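Local atomic coordinates of uncharacterized protein conserved in bacteria (Streptococcus suis, PDB entry 4FZQ), a protein that is a surface antigen that mediates host cell attachment of this pathogen, represented here by its G5 domain, which probably takes part in that binding. Residues L33-K38 against E67-I72. The protein carries 1 engineered substitution. Sequence-based numbering, arbitrary orientation.
Sequences LLQEGK and EGQNRI
Leu34 and Ile72 bring together two antiparallel segments in the elongated all-beta G5 domain, where strand 31-35, outermost in its sheet within this chain, runs out toward the junction of the two three-stranded sheets and 67-70 runs in from it to strand 71-75. Leu34 N donates to Ile72 O at 2.6 Å, and Ile72 N returns a bond to Gln35 O, the two together holding the strand ends at the corner made at Leu34. On the side chains, Leu34 CB rests on Ile72 CG2 at 3.4 Å; the two residues lie side by side and point the same way, and Leu34 CD1 reaches the same methyl group.

Toward the junction, Gly37 passes close to the backbone of 69-71, its CA 3.1 Å from Gln69 O; a CB on Gly37 would run into Gln69 O, Asn70 C and Arg71 N, and the positive phi (66°) separately suits a residue without a side chain. Beyond it one more backbone bond joins the segments, Gln69 N donating to Lys38 O at 2.8 Å. The same two residues meet through their side chains: Gln69 has CG anti to its backbone N (chi1 178°) and continues extended, while the lysine chain bends at chi2 and chi3, crosses it, and brings NZ above the carbonyl plane of the amide, 2.6 Å from Gln69 OE1.

The extended Arg71 lays CB and CG against Glu36 O, where a water donates to Glu36 O (2.7 Å) and weakly accepts from Arg71 NH1. Leu33 CD2 comes to 3.1 Å from Arg71 NH1, the two side chains crossing at about a right angle. Arg71 NE is held in a salt bridge by Glu18, while backbone bonds to Lys17 and Glu19 tie Arg71 to the start of the parallel strand 18-22 and the residue before it. Asn70 faces away from 33-38, its ND2 hydrogen-bonded to Tyr32 OH of a third subunit.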
loop_
_atom_site.group_PDB
_atom_site.type_symbol
_atom_site.label_atom_id
_atom_site.label_comp_id
_atom_site.label_asym_id
_atom_site.label_seq_id
_atom_site.Cartn_x
_atom_site.Cartn_y
_atom_site.Cartn_z
ATOM N N LEU A 33 -14.212 -18.355 5.855
ATOM C CA LEU A 33 -14.785 -17.074 5.491
ATOM C C LEU A 33 -16.252 -17.278 5.179
ATOM O O LEU A 33 -16.621 -18.225 4.496
ATOM C CB LEU A 33 -14.045 -16.438 4.307
ATOM C CG LEU A 33 -13.922 -17.091 2.932
ATOM C CD1 LEU A 33 -15.284 -17.270 2.286
ATOM C CD2 LEU A 33 -13.046 -16.192 2.058
ATOM N N LEU A 34 -17.091 -16.402 5.718
ATOM C CA LEU A 34 -18.528 -16.486 5.508
ATOM C C LEU A 34 -18.870 -15.974 4.118
ATOM O O LEU A 34 -19.805 -16.452 3.482
ATOM C CB LEU A 34 -19.261 -15.647 6.547
ATOM C CG LEU A 34 -20.372 -16.348 7.322
ATOM C CD1 LEU A 34 -21.136 -15.307 8.128
ATOM C CD2 LEU A 34 -21.303 -17.080 6.365
ATOM N N GLN A 35 -18.122 -14.973 3.666
ATOM C CA GLN A 35 -18.320 -14.413 2.341
ATOM C C GLN A 35 -17.044 -13.677 1.955
ATOM O O GLN A 35 -16.347 -13.127 2.809
ATOM C CB GLN A 35 -19.549 -13.491 2.306
ATOM C CG GLN A 35 -19.333 -12.080 2.792
ATOM C CD GLN A 35 -20.618 -11.253 2.788
ATOM O OE1 GLN A 35 -20.592 -10.050 3.045
ATOM N NE2 GLN A 35 -21.747 -11.899 2.507
ATOM N N GLU A 36 -16.730 -13.688 0.664
ATOM C CA GLU A 36 -15.506 -13.068 0.185
ATOM C C GLU A 36 -15.528 -11.552 0.107
ATOM O O GLU A 36 -14.480 -10.916 0.117
ATOM C CB GLU A 36 -15.122 -13.671 -1.172
ATOM C CG GLU A 36 -14.928 -15.189 -1.100
ATOM C CD GLU A 36 -13.914 -15.722 -2.104
ATOM O OE1 GLU A 36 -14.189 -15.678 -3.326
ATOM O OE2 GLU A 36 -12.837 -16.186 -1.660
ATOM N N GLY A 37 -16.721 -10.979 0.031
ATOM C CA GLY A 37 -16.835 -9.534 -0.040
ATOM C C GLY A 37 -16.281 -8.911 -1.305
ATOM O O GLY A 37 -15.284 -9.375 -1.855
ATOM N N LYS A 38 -16.946 -7.858 -1.767
ATOM C CA LYS A 38 -16.545 -7.136 -2.969
ATOM C C LYS A 38 -16.037 -5.756 -2.604
ATOM O O LYS A 38 -16.556 -5.112 -1.699
ATOM C CB LYS A 38 -17.728 -6.998 -3.932
ATOM C CG LYS A 38 -18.052 -8.262 -4.723
ATOM C CD LYS A 38 -19.249 -9.031 -4.162
ATOM C CE LYS A 38 -20.570 -8.307 -4.434
ATOM N NZ LYS A 38 -21.761 -9.140 -4.085
ATOM N N GLU A 67 -20.009 2.185 -0.694
ATOM C CA GLU A 67 -19.560 1.112 0.183
ATOM C C GLU A 67 -19.623 -0.220 -0.548
ATOM O O GLU A 67 -20.492 -0.432 -1.390
ATOM C CB GLU A 67 -20.436 1.037 1.434
ATOM C CG GLU A 67 -20.082 -0.117 2.369
ATOM C CD GLU A 67 -18.690 0.027 2.983
ATOM O OE1 GLU A 67 -18.510 0.920 3.851
ATOM O OE2 GLU A 67 -17.778 -0.745 2.585
ATOM N N GLY A 68 -18.703 -1.121 -0.224
ATOM C CA GLY A 68 -18.698 -2.417 -0.873
ATOM C C GLY A 68 -19.351 -3.482 -0.021
ATOM O O GLY A 68 -20.197 -3.198 0.828
ATOM N N GLN A 69 -18.957 -4.726 -0.247
ATOM C CA GLN A 69 -19.489 -5.841 0.513
ATOM C C GLN A 69 -18.357 -6.377 1.378
ATOM O O GLN A 69 -17.261 -6.630 0.882
ATOM C CB GLN A 69 -19.991 -6.921 -0.447
ATOM C CG GLN A 69 -20.523 -8.177 0.221
ATOM C CD GLN A 69 -20.899 -9.250 -0.790
ATOM O OE1 GLN A 69 -21.888 -9.117 -1.505
ATOM N NE2 GLN A 69 -20.103 -10.316 -0.857
ATOM N N ASN A 70 -18.620 -6.535 2.671
ATOM C CA ASN A 70 -17.605 -7.039 3.591
ATOM C C ASN A 70 -17.186 -8.480 3.346
ATOM O O ASN A 70 -17.973 -9.320 2.910
ATOM C CB ASN A 70 -18.079 -6.973 5.046
ATOM C CG ASN A 70 -18.032 -5.578 5.629
ATOM O OD1 ASN A 70 -17.499 -4.645 5.023
ATOM N ND2 ASN A 70 -18.587 -5.429 6.833
ATOM N N ARG A 71 -15.923 -8.746 3.637
ATOM C CA ARG A 71 -15.380 -10.079 3.559
ATOM C C ARG A 71 -15.597 -10.483 5.020
ATOM O O ARG A 71 -15.243 -9.727 5.932
ATOM C CB ARG A 71 -13.894 -9.997 3.233
ATOM C CG ARG A 71 -13.137 -11.310 3.248
ATOM C CD ARG A 71 -11.677 -11.063 2.893
ATOM N NE ARG A 71 -10.835 -12.227 3.148
ATOM C CZ ARG A 71 -10.894 -13.359 2.454
ATOM N NH1 ARG A 71 -11.757 -13.476 1.452
ATOM N NH2 ARG A 71 -10.099 -14.375 2.770
ATOM N N ILE A 72 -16.210 -11.630 5.268
ATOM C CA ILE A 72 -16.433 -12.028 6.650
ATOM C C ILE A 72 -15.605 -13.246 7.035
ATOM O O ILE A 72 -15.735 -14.316 6.433
ATOM C CB ILE A 72 -17.932 -12.343 6.937
ATOM C CG1 ILE A 72 -18.766 -11.061 6.956
ATOM C CG2 ILE A 72 -18.074 -12.993 8.295
ATOM C CD1 ILE A 72 -18.070 -9.705 6.791
HETATM O O HOH W 1 -11.759 -10.841 -0.154
#